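Local coordinates for erythrocyte membrane protein 1 (Plasmodium falciparum, PDB 2XU0) that probably binds receptors on the host cell surface as a rosetting adhesin, this chain being its N-terminal segment and first Duffy-binding-like domain, at residues N410-Y413 and D414-F417; E401-K404 and W405-T408; D332-K335 and K336-D340; F323-I326 and K327-I331. The protein carries 10 engineered substitutions. One frame throughout, in Å; residues are numbered along the deposited sequence.

Contact 1 of 4, residues N410-Y413 and D414-F417; sequences NNYY and DKEF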
loop_
_atom_site.group_PDB
_atom_site.type_symbol
_atom_site.label_atom_id
_atom_site.label_comp_id
_atom_site.label_asym_id
_atom_site.label_seq_id
_atom_site.Cartn_x
_atom_site.Cartn_y
_atom_site.Cartn_z
ATOM N N ASN A 410 -17.026 -2.812 -23.807
ATOM C CA ASN A 410 -16.903 -4.193 -23.325
ATOM C C ASN A 410 -16.675 -4.250 -21.806
ATOM O O ASN A 410 -16.355 -3.228 -21.190
ATOM C CB ASN A 410 -15.792 -4.939 -24.079
ATOM C CG ASN A 410 -14.426 -4.302 -23.975
ATOM O OD1 ASN A 410 -14.051 -3.435 -24.773
ATOM N ND2 ASN A 410 -13.645 -4.724 -22.989
ATOM N N ASN A 411 -16.844 -5.442 -21.204
ATOM C CA ASN A 411 -16.671 -5.640 -19.764
ATOM C C ASN A 411 -15.237 -6.095 -19.402
ATOM O O ASN A 411 -14.516 -6.635 -20.249
ATOM C CB ASN A 411 -17.720 -6.635 -19.246
ATOM C CG ASN A 411 -18.115 -6.457 -17.797
ATOM O OD1 ASN A 411 -17.285 -6.441 -16.878
ATOM N ND2 ASN A 411 -19.412 -6.387 -17.554
ATOM N N TYR A 412 -14.828 -5.836 -18.145
ATOM C CA TYR A 412 -13.548 -6.211 -17.528
ATOM C C TYR A 412 -13.738 -6.233 -16.004
ATOM O O TYR A 412 -14.712 -5.648 -15.513
ATOM C CB TYR A 412 -12.364 -5.332 -17.997
ATOM C CG TYR A 412 -12.495 -3.849 -17.720
ATOM C CD1 TYR A 412 -11.902 -3.274 -16.599
ATOM C CD2 TYR A 412 -13.169 -3.007 -18.606
ATOM C CE1 TYR A 412 -12.006 -1.905 -16.344
ATOM C CE2 TYR A 412 -13.301 -1.640 -18.348
ATOM C CZ TYR A 412 -12.709 -1.092 -17.219
ATOM O OH TYR A 412 -12.823 0.252 -16.954
ATOM N N TYR A 413 -12.867 -6.965 -15.262
ATOM C CA TYR A 413 -12.991 -7.146 -13.803
ATOM C C TYR A 413 -13.107 -5.865 -12.947
ATOM O O TYR A 413 -13.821 -5.873 -11.935
ATOM C CB TYR A 413 -11.954 -8.149 -13.228
ATOM C CG TYR A 413 -10.505 -7.845 -13.561
ATOM C CD1 TYR A 413 -9.747 -6.993 -12.761
ATOM C CD2 TYR A 413 -9.885 -8.431 -14.659
ATOM C CE1 TYR A 413 -8.408 -6.715 -13.063
ATOM C CE2 TYR A 413 -8.545 -8.184 -14.956
ATOM C CZ TYR A 413 -7.812 -7.320 -14.162
ATOM O OH TYR A 413 -6.494 -7.090 -14.484
ATOM N N ASP A 414 -12.439 -4.772 -13.366
ATOM C CA ASP A 414 -12.440 -3.496 -12.633
ATOM C C ASP A 414 -13.575 -2.537 -12.998
ATOM O O ASP A 414 -13.715 -1.503 -12.335
ATOM C CB ASP A 414 -11.087 -2.781 -12.827
ATOM C CG ASP A 414 -9.903 -3.378 -12.091
ATOM O OD1 ASP A 414 -10.123 -4.148 -11.127
ATOM O OD2 ASP A 414 -8.757 -3.037 -12.446
ATOM N N LYS A 415 -14.356 -2.843 -14.062
ATOM C CA LYS A 415 -15.440 -1.977 -14.566
ATOM C C LYS A 415 -16.461 -1.552 -13.511
ATOM O O LYS A 415 -16.626 -0.355 -13.324
ATOM C CB LYS A 415 -16.131 -2.580 -15.798
ATOM C CG LYS A 415 -16.799 -1.544 -16.682
ATOM C CD LYS A 415 -17.531 -2.191 -17.836
ATOM C CE LYS A 415 -17.831 -1.197 -18.932
ATOM N NZ LYS A 415 -18.580 -1.829 -20.051
ATOM N N GLU A 416 -17.101 -2.506 -12.789
ATOM C CA GLU A 416 -18.096 -2.167 -11.753
ATOM C C GLU A 416 -17.529 -1.253 -10.681
ATOM O O GLU A 416 -18.262 -0.384 -10.197
ATOM C CB GLU A 416 -18.712 -3.408 -11.098
ATOM C CG GLU A 416 -19.735 -4.147 -11.947
ATOM C CD GLU A 416 -21.095 -3.487 -12.102
ATOM O OE1 GLU A 416 -21.764 -3.757 -13.126
ATOM O OE2 GLU A 416 -21.499 -2.713 -11.203
ATOM N N PHE A 417 -16.236 -1.450 -10.283
ATOM C CA PHE A 417 -15.627 -0.599 -9.241
ATOM C C PHE A 417 -15.545 0.856 -9.694
ATOM O O PHE A 417 -15.975 1.749 -8.968
ATOM C CB PHE A 417 -14.236 -1.103 -8.838
ATOM C CG PHE A 417 -13.797 -0.540 -7.514
ATOM C CD1 PHE A 417 -13.857 -1.314 -6.358
ATOM C CD2 PHE A 417 -13.248 0.738 -7.428
ATOM C CE1 PHE A 417 -13.420 -0.803 -5.142
ATOM C CE2 PHE A 417 -12.816 1.251 -6.208
ATOM C CZ PHE A 417 -12.927 0.485 -5.071
HETATM O O HOH W 1 -16.510 -5.552 -13.264
HETATM O O HOH W 2 -15.242 -4.148 -10.269
#
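Tyr412 and Lys415 begin and end a type I beta turn, in which Lys415 N donates to Tyr412 O at 3.2 Å, and the chain passes through it from a loop into helix 415-423. The Tyr412 ring folds back over this turn because chi1 of 59° sets CG between the backbone N and the carbonyl carbon. Lys415 CB then lies 3.9 Å from the ring centroid, only 10° off the normal, a CH-pi contact over the face. Lys415 N is over a face too, 3.4 Å from Tyr412 CE1. The lysine chain runs at about a right angle to the tyrosine and stays extended beyond CG. It passes Asn411, with CD 4.0 Å from the CA of that residue, and ends in a hydrogen bond from NZ to Asn410 O at 2.9 Å. NZ stands well above the carbonyl plane there, 66° out of it. Tyr413 and Asp414 lie side by side; Asp414 OD1 meets the Tyr413 ring edge, 3.3 Å from CD1. Two waters continue the helical pattern backwards: one links Tyr412 O to Glu416 N, the other Tyr413 O to Phe417 N. Beyond the turn, Phe417 packs on Ile29 and Ile33 of helix 22-39, while Tyr412 rests on Lys404 and Trp405. Lys415 NZ also makes weak hydrogen bonds to Thr408 O and Lys409 O. The ammonium group is thus gathered in by backbone carbonyls just past the end of helix 371-407, and the partial negative charge of these oxygens and of the helix's C-terminal end probably favours it.

Contact 2 of 4, residues E401-K404 and W405-T408; sequences EIQK and WKKT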
loop_
_atom_site.group_PDB
_atom_site.type_symbol
_atom_site.label_atom_id
_atom_site.label_comp_id
_atom_site.label_asym_id
_atom_site.label_seq_id
_atom_site.Cartn_x
_atom_site.Cartn_y
_atom_site.Cartn_z
ATOM N N GLU A 401 -7.266 5.457 -15.978
ATOM C CA GLU A 401 -8.145 4.376 -15.502
ATOM C C GLU A 401 -9.608 4.814 -15.553
ATOM O O GLU A 401 -10.446 4.046 -16.009
ATOM C CB GLU A 401 -7.733 3.860 -14.094
ATOM C CG GLU A 401 -6.370 3.182 -14.073
ATOM C CD GLU A 401 -6.258 1.973 -14.990
ATOM O OE1 GLU A 401 -6.636 0.863 -14.559
ATOM O OE2 GLU A 401 -5.812 2.134 -16.147
ATOM N N ILE A 402 -9.898 6.053 -15.122
ATOM C CA ILE A 402 -11.227 6.660 -15.168
ATOM C C ILE A 402 -11.711 6.771 -16.649
ATOM O O ILE A 402 -12.858 6.413 -16.940
ATOM C CB ILE A 402 -11.217 8.035 -14.426
ATOM C CG1 ILE A 402 -11.200 7.879 -12.888
ATOM C CG2 ILE A 402 -12.365 8.965 -14.887
ATOM C CD1 ILE A 402 -12.460 7.211 -12.207
ATOM N N GLN A 403 -10.828 7.247 -17.566
ATOM C CA GLN A 403 -11.110 7.409 -19.015
ATOM C C GLN A 403 -11.349 6.071 -19.700
ATOM O O GLN A 403 -12.211 5.976 -20.584
ATOM C CB GLN A 403 -9.985 8.175 -19.753
ATOM C CG GLN A 403 -9.887 9.673 -19.421
ATOM C CD GLN A 403 -11.206 10.404 -19.510
ATOM O OE1 GLN A 403 -11.687 10.967 -18.524
ATOM N NE2 GLN A 403 -11.841 10.376 -20.676
ATOM N N LYS A 404 -10.583 5.043 -19.295
ATOM C CA LYS A 404 -10.727 3.685 -19.793
ATOM C C LYS A 404 -12.161 3.216 -19.458
ATOM O O LYS A 404 -12.821 2.659 -20.325
ATOM C CB LYS A 404 -9.665 2.780 -19.151
ATOM C CG LYS A 404 -9.851 1.292 -19.403
ATOM C CD LYS A 404 -8.883 0.449 -18.593
ATOM C CE LYS A 404 -9.252 0.372 -17.129
ATOM N NZ LYS A 404 -8.420 -0.632 -16.437
ATOM N N TRP A 405 -12.665 3.528 -18.240
ATOM C CA TRP A 405 -14.014 3.161 -17.812
ATOM C C TRP A 405 -15.097 3.818 -18.666
ATOM O O TRP A 405 -16.049 3.141 -19.063
ATOM C CB TRP A 405 -14.243 3.463 -16.314
ATOM C CG TRP A 405 -15.678 3.295 -15.916
ATOM C CD1 TRP A 405 -16.351 2.117 -15.761
ATOM C CD2 TRP A 405 -16.657 4.336 -15.802
ATOM N NE1 TRP A 405 -17.684 2.362 -15.530
ATOM C CE2 TRP A 405 -17.903 3.715 -15.567
ATOM C CE3 TRP A 405 -16.605 5.736 -15.902
ATOM C CZ2 TRP A 405 -19.086 4.448 -15.400
ATOM C CZ3 TRP A 405 -17.776 6.461 -15.744
ATOM C CH2 TRP A 405 -18.999 5.818 -15.497
ATOM N N LYS A 406 -14.967 5.140 -18.904
ATOM C CA LYS A 406 -15.909 5.944 -19.682
ATOM C C LYS A 406 -16.024 5.452 -21.123
ATOM O O LYS A 406 -17.138 5.314 -21.634
ATOM C CB LYS A 406 -15.494 7.425 -19.657
ATOM C CG LYS A 406 -16.150 8.228 -18.547
ATOM C CD LYS A 406 -15.320 9.447 -18.153
ATOM C CE LYS A 406 -16.100 10.448 -17.325
ATOM N NZ LYS A 406 -16.445 9.934 -15.968
ATOM N N LYS A 407 -14.868 5.153 -21.751
ATOM C CA LYS A 407 -14.767 4.732 -23.149
ATOM C C LYS A 407 -14.935 3.234 -23.402
ATOM O O LYS A 407 -15.253 2.862 -24.531
ATOM C CB LYS A 407 -13.456 5.246 -23.786
ATOM C CG LYS A 407 -13.381 6.769 -23.929
ATOM C CD LYS A 407 -12.149 7.214 -24.722
ATOM C CE LYS A 407 -12.407 7.394 -26.205
ATOM N NZ LYS A 407 -11.166 7.748 -26.950
ATOM N N THR A 408 -14.715 2.377 -22.391
ATOM C CA THR A 408 -14.825 0.937 -22.617
ATOM C C THR A 408 -16.267 0.444 -22.692
ATOM O O THR A 408 -17.012 0.542 -21.714
ATOM C CB THR A 408 -13.812 0.123 -21.788
ATOM O OG1 THR A 408 -12.491 0.578 -22.104
ATOM C CG2 THR A 408 -13.881 -1.363 -22.066
#
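Trp405 turns an edge of its indole to Ile402 O, which lies near the ring plane, 3.9 Å from CE3. Lys406 NZ also lies in the plane, at the edge. Tyr418 and Asp422 of helix 415-423 pack against the indole, and NE1 donates to Glu419. The other flat group, the Glu401 carboxylate, is met from above its plane: Lys404 NZ forms a salt bridge with OE1 at 3.0 Å. A bend at chi3 (75°) turns the lysine chain back to reach it.

Four backbone bonds from residue i+4 to residue i run through the segment, and Lys407 N to Gln403 O, at 3.0 Å, represents the regular part. The last is doubled. Lys404 O accepts from Thr408 N at 2.8 Å and from Thr408 OG1 at the same 2.8 Å, the two donors arriving on opposite faces of the carbonyl plane. With chi1 at -57°, OG1 stands beside the backbone N, which lets both donors of Thr408 converge on Lys404 O, while the Lys404 and Thr408 side chains lie alongside each other.

Since Thr408 is the first residue to leave helical backbone angles, this side-chain bond reinforces the final turn. The arrangement is that of the C-terminal end of a long helix, 371-407, in the Duffy-binding-like domain; Leu396 and Met400, slightly earlier on that helix, contribute to the pocket of a bound proline.

Contact 3 of 4, residues D332-K335 and K336-D340; sequences DKVK and KECRD
Lys333 spans one helical turn to Lys336 and Glu337 near the C-terminal end of helix 311-338, where the Duffy-binding-like domain passes from a long alpha helix into the small antiparallel pair 339-340/345-346. Bends at chi2 and chi4 curl the Lys333 chain toward the helix end, slanting across both partners. Its NZ forms a salt bridge with Glu337 OE2 at 3.5 Å, a rather long one. Lys336 comes in from beside it: chi1 of 80° holds CG between its backbone N and carbonyl carbon, and CG lies 3.4 Å from Lys333 O. The methylenes of Lys336 then flank the Lys333 ammonium group, with CD 3.5 Å from Lys333 NZ. The two NZ atoms are 3.9 Å apart, a proximity of like charges that the Glu337 carboxylate probably eases.

Another flank of the helix is apolar. Val334 CG1 touches Cys338 SG at 3.9 Å, and this sulfur is disulfide-bonded to Cys373 on helix 371-407. Val334 also packs on Gln376 and Tyr380, so this flank lies against helix 371-407, which Lys333 also touches at Gln376 and Glu337 reaches through a long, weak ion pair with Arg372.

The backbone tightens as the helix ends. Glu337 N is shared weakly between Lys333 O and Val334 O, mixing i+4 and i+3 bonding. Lys335 O then receives two firmer donors from quite different directions: Cys338 N lies 3.1 Å away and 68° out of the carbonyl plane, whereas Arg339 N, the first amide past the helix, meets Lys335 O in that plane at 2.8 Å with an N-H...O angle of 167°.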
loop_
_atom_site.group_PDB
_atom_site.type_symbol
_atom_site.label_atom_id
_atom_site.label_comp_id
_atom_site.label_asym_id
_atom_site.label_seq_id
_atom_site.Cartn_x
_atom_site.Cartn_y
_atom_site.Cartn_z
ATOM N N ASP A 332 11.827 15.628 10.647
ATOM C CA ASP A 332 12.432 15.535 11.980
ATOM C C ASP A 332 13.957 15.493 11.926
ATOM O O ASP A 332 14.601 16.166 12.736
ATOM C CB ASP A 332 11.856 14.345 12.770
ATOM C CG ASP A 332 10.430 14.558 13.243
ATOM O OD1 ASP A 332 9.729 13.548 13.485
ATOM O OD2 ASP A 332 10.009 15.738 13.373
ATOM N N LYS A 333 14.527 14.764 10.940
ATOM C CA LYS A 333 15.976 14.682 10.743
ATOM C C LYS A 333 16.515 16.009 10.220
ATOM O O LYS A 333 17.622 16.419 10.593
ATOM C CB LYS A 333 16.350 13.518 9.809
ATOM C CG LYS A 333 17.515 12.673 10.311
ATOM C CD LYS A 333 18.879 13.264 9.941
ATOM C CE LYS A 333 20.043 12.480 10.506
ATOM N NZ LYS A 333 20.298 12.807 11.932
ATOM N N VAL A 334 15.731 16.694 9.369
ATOM C CA VAL A 334 16.102 18.015 8.844
ATOM C C VAL A 334 16.074 19.030 10.003
ATOM O O VAL A 334 17.024 19.808 10.162
ATOM C CB VAL A 334 15.201 18.446 7.654
ATOM C CG1 VAL A 334 15.310 19.941 7.374
ATOM C CG2 VAL A 334 15.525 17.627 6.408
ATOM N N LYS A 335 15.028 18.959 10.842
ATOM C CA LYS A 335 14.896 19.843 11.985
ATOM C C LYS A 335 16.095 19.705 12.949
ATOM O O LYS A 335 16.642 20.732 13.348
ATOM C CB LYS A 335 13.549 19.657 12.717
ATOM C CG LYS A 335 13.243 20.821 13.652
ATOM C CD LYS A 335 11.991 20.649 14.483
ATOM C CE LYS A 335 11.768 21.915 15.284
ATOM N NZ LYS A 335 10.418 21.975 15.912
ATOM N N LYS A 336 16.538 18.472 13.276
ATOM C CA LYS A 336 17.687 18.304 14.183
ATOM C C LYS A 336 19.008 18.901 13.674
ATOM O O LYS A 336 19.833 19.306 14.486
ATOM C CB LYS A 336 17.833 16.873 14.734
ATOM C CG LYS A 336 18.480 15.861 13.797
ATOM C CD LYS A 336 18.732 14.518 14.493
ATOM C CE LYS A 336 20.070 14.424 15.197
ATOM N NZ LYS A 336 20.260 13.091 15.829
ATOM N N GLU A 337 19.172 19.017 12.342
ATOM C CA GLU A 337 20.349 19.616 11.720
ATOM C C GLU A 337 20.168 21.117 11.414
ATOM O O GLU A 337 21.159 21.774 11.096
ATOM C CB GLU A 337 20.715 18.872 10.412
ATOM C CG GLU A 337 20.918 17.368 10.566
ATOM C CD GLU A 337 21.925 16.930 11.614
ATOM O OE1 GLU A 337 23.072 17.434 11.592
ATOM O OE2 GLU A 337 21.564 16.072 12.452
ATOM N N CYS A 338 18.921 21.645 11.472
ATOM C CA CYS A 338 18.620 23.033 11.095
ATOM C C CYS A 338 18.151 23.956 12.193
ATOM O O CYS A 338 18.444 25.152 12.138
ATOM C CB CYS A 338 17.648 23.066 9.916
ATOM S SG CYS A 338 18.291 22.303 8.409
ATOM N N ARG A 339 17.295 23.449 13.085
ATOM C CA ARG A 339 16.671 24.258 14.120
ATOM C C ARG A 339 16.632 23.524 15.443
ATOM O O ARG A 339 16.079 22.423 15.547
ATOM C CB ARG A 339 15.242 24.666 13.694
ATOM C CG ARG A 339 14.805 26.059 14.166
ATOM C CD ARG A 339 14.581 26.973 12.977
ATOM N NE ARG A 339 13.163 27.267 12.748
ATOM C CZ ARG A 339 12.658 27.671 11.584
ATOM N NH1 ARG A 339 13.444 27.808 10.522
ATOM N NH2 ARG A 339 11.359 27.923 11.468
ATOM N N ASP A 340 17.238 24.157 16.452
ATOM C CA ASP A 340 17.256 23.749 17.857
ATOM C C ASP A 340 17.324 25.078 18.637
ATOM O O ASP A 340 18.418 25.573 18.939
ATOM C CB ASP A 340 18.443 22.802 18.173
ATOM C CG ASP A 340 18.321 22.043 19.491
ATOM O OD1 ASP A 340 17.756 22.610 20.461
ATOM O OD2 ASP A 340 18.812 20.892 19.561
#

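Contact 4 of 4, residues F323-I326 and K327-I331; sequences FCRI and KKIKI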
loop_
_atom_site.group_PDB
_atom_site.type_symbol
_atom_site.label_atom_id
_atom_site.label_comp_id
_atom_site.label_asym_id
_atom_site.label_seq_id
_atom_site.Cartn_x
_atom_site.Cartn_y
_atom_site.Cartn_z
ATOM N N PHE A 323 4.181 7.955 1.921
ATOM C CA PHE A 323 4.827 9.238 1.614
ATOM C C PHE A 323 4.672 10.146 2.844
ATOM O O PHE A 323 5.658 10.715 3.317
ATOM C CB PHE A 323 4.190 9.928 0.347
ATOM C CG PHE A 323 4.471 11.418 0.243
ATOM C CD1 PHE A 323 5.762 11.887 -0.025
ATOM C CD2 PHE A 323 3.482 12.353 0.532
ATOM C CE1 PHE A 323 6.037 13.261 -0.038
ATOM C CE2 PHE A 323 3.758 13.731 0.499
ATOM C CZ PHE A 323 5.035 14.169 0.230
ATOM N N CYS A 324 3.428 10.308 3.344
ATOM C CA CYS A 324 3.128 11.171 4.504
ATOM C C CYS A 324 3.842 10.672 5.772
ATOM O O CYS A 324 4.348 11.484 6.553
ATOM C CB CYS A 324 1.625 11.259 4.719
ATOM S SG CYS A 324 0.734 12.151 3.416
ATOM N N ARG A 325 3.871 9.350 5.974
ATOM C CA ARG A 325 4.512 8.734 7.141
ATOM C C ARG A 325 6.016 9.020 7.108
ATOM O O ARG A 325 6.517 9.598 8.058
ATOM C CB ARG A 325 4.223 7.233 7.213
ATOM C CG ARG A 325 4.945 6.524 8.374
ATOM C CD ARG A 325 4.674 5.032 8.387
ATOM N NE ARG A 325 5.445 4.303 7.376
ATOM C CZ ARG A 325 6.704 3.892 7.527
ATOM N NH1 ARG A 325 7.368 4.160 8.641
ATOM N NH2 ARG A 325 7.311 3.230 6.556
ATOM N N ILE A 326 6.696 8.678 5.985
ATOM C CA ILE A 326 8.124 8.906 5.751
ATOM C C ILE A 326 8.500 10.390 5.779
ATOM O O ILE A 326 9.562 10.721 6.308
ATOM C CB ILE A 326 8.667 8.141 4.491
ATOM C CG1 ILE A 326 8.501 6.589 4.603
ATOM C CG2 ILE A 326 10.100 8.507 4.133
ATOM C CD1 ILE A 326 9.030 5.988 5.893
ATOM N N LYS A 327 7.658 11.273 5.216
ATOM C CA LYS A 327 7.892 12.717 5.217
ATOM C C LYS A 327 8.077 13.239 6.654
ATOM O O LYS A 327 8.969 14.061 6.893
ATOM C CB LYS A 327 6.758 13.482 4.500
ATOM C CG LYS A 327 6.996 14.990 4.397
ATOM C CD LYS A 327 5.830 15.704 3.702
ATOM C CE LYS A 327 6.090 17.182 3.654
ATOM N NZ LYS A 327 5.014 17.928 2.953
ATOM N N LYS A 328 7.245 12.756 7.602
ATOM C CA LYS A 328 7.360 13.148 9.009
ATOM C C LYS A 328 8.728 12.742 9.578
ATOM O O LYS A 328 9.379 13.565 10.227
ATOM C CB LYS A 328 6.211 12.577 9.854
ATOM C CG LYS A 328 4.957 13.429 9.779
ATOM C CD LYS A 328 3.807 12.764 10.512
ATOM C CE LYS A 328 2.474 13.246 10.005
ATOM N NZ LYS A 328 1.473 12.150 9.982
ATOM N N ILE A 329 9.196 11.521 9.251
ATOM C CA ILE A 329 10.511 11.047 9.682
ATOM C C ILE A 329 11.639 11.928 9.115
ATOM O O ILE A 329 12.572 12.298 9.848
ATOM C CB ILE A 329 10.706 9.570 9.302
ATOM C CG1 ILE A 329 9.762 8.650 10.128
ATOM C CG2 ILE A 329 12.198 9.154 9.427
ATOM C CD1 ILE A 329 9.626 7.227 9.564
ATOM N N LYS A 330 11.541 12.274 7.820
ATOM C CA LYS A 330 12.556 13.072 7.143
ATOM C C LYS A 330 12.582 14.509 7.621
ATOM O O LYS A 330 13.670 15.040 7.784
ATOM C CB LYS A 330 12.433 12.970 5.619
ATOM C CG LYS A 330 12.580 11.559 5.143
ATOM C CD LYS A 330 12.928 11.470 3.688
ATOM C CE LYS A 330 13.204 10.028 3.342
ATOM N NZ LYS A 330 14.653 9.717 3.301
ATOM N N ILE A 331 11.413 15.125 7.895
ATOM C CA ILE A 331 11.334 16.505 8.399
ATOM C C ILE A 331 12.035 16.631 9.767
ATOM O O ILE A 331 12.748 17.609 9.999
ATOM C CB ILE A 331 9.876 17.035 8.420
ATOM C CG1 ILE A 331 9.325 17.284 6.999
ATOM C CG2 ILE A 331 9.686 18.268 9.351
ATOM C CD1 ILE A 331 9.899 18.435 6.255
#
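Phe323 and Lys327 share a backbone bond in the middle of helix 311-338, Lys327 N donating to Phe323 O at 2.8 Å. One turn on, Lys330 N reaches Ile326 O at 2.9 Å, nearly along the C=O axis. Between them Lys328 N is divided between two weak bonds, to Cys324 O and Arg325 O.

Apolar contacts join residues three and four apart. Ile326 uses both branches: CD1 meets Ile329 CD1 at 3.9 Å, while CG2, anti to the backbone N, touches Lys330 CE at 3.5 Å. Phe323 and Lys327 lie side by side, and Lys327 CD comes within 3.9 Å of Phe323 CZ, approaching the ring obliquely.

Around the Arg325 guanidinium the contacts are apolar. Ile326 CD1 sits over one face, 3.2 Å above its plane and offset toward the rim, and Ile329 CD1 is 3.9 Å from Arg325 NH1. The polar ends are satisfied outside the segment: Arg325 pairs with Glu322, Lys330 forms a salt bridge with Glu107, and Lys327 and Lys328 donate to the carbonyls of Thr460 and His441.

Helix 311-338 is held here on several flanks. Trp383 of helix 371-407 meets the Phe323 ring and forms a cation-pi contact with Lys330, and a disulfide from Cys324 to Cys442 joins the segment to helix 440-443.

In the fold
From the N terminus, contact 4 comes first and contact 3 adjoins it directly, so residues 323-340 form one run through the second half of helix 311-338 into strand 339-340. Their centres are 13 Å apart. Helix 371-407 passes beside both, then carries the chain to its far end, where contact 2 lies about 46 Å, centre to centre, from contact 3. Contact 1 follows, turning the chain from that helix into helix 415-423. Each contact is local; they run in series, neither nesting nor crossing, and none closes a long loop. Contacts 1 and 2 touch, with Tyr412 OH 3.3 Å from Trp405 CA.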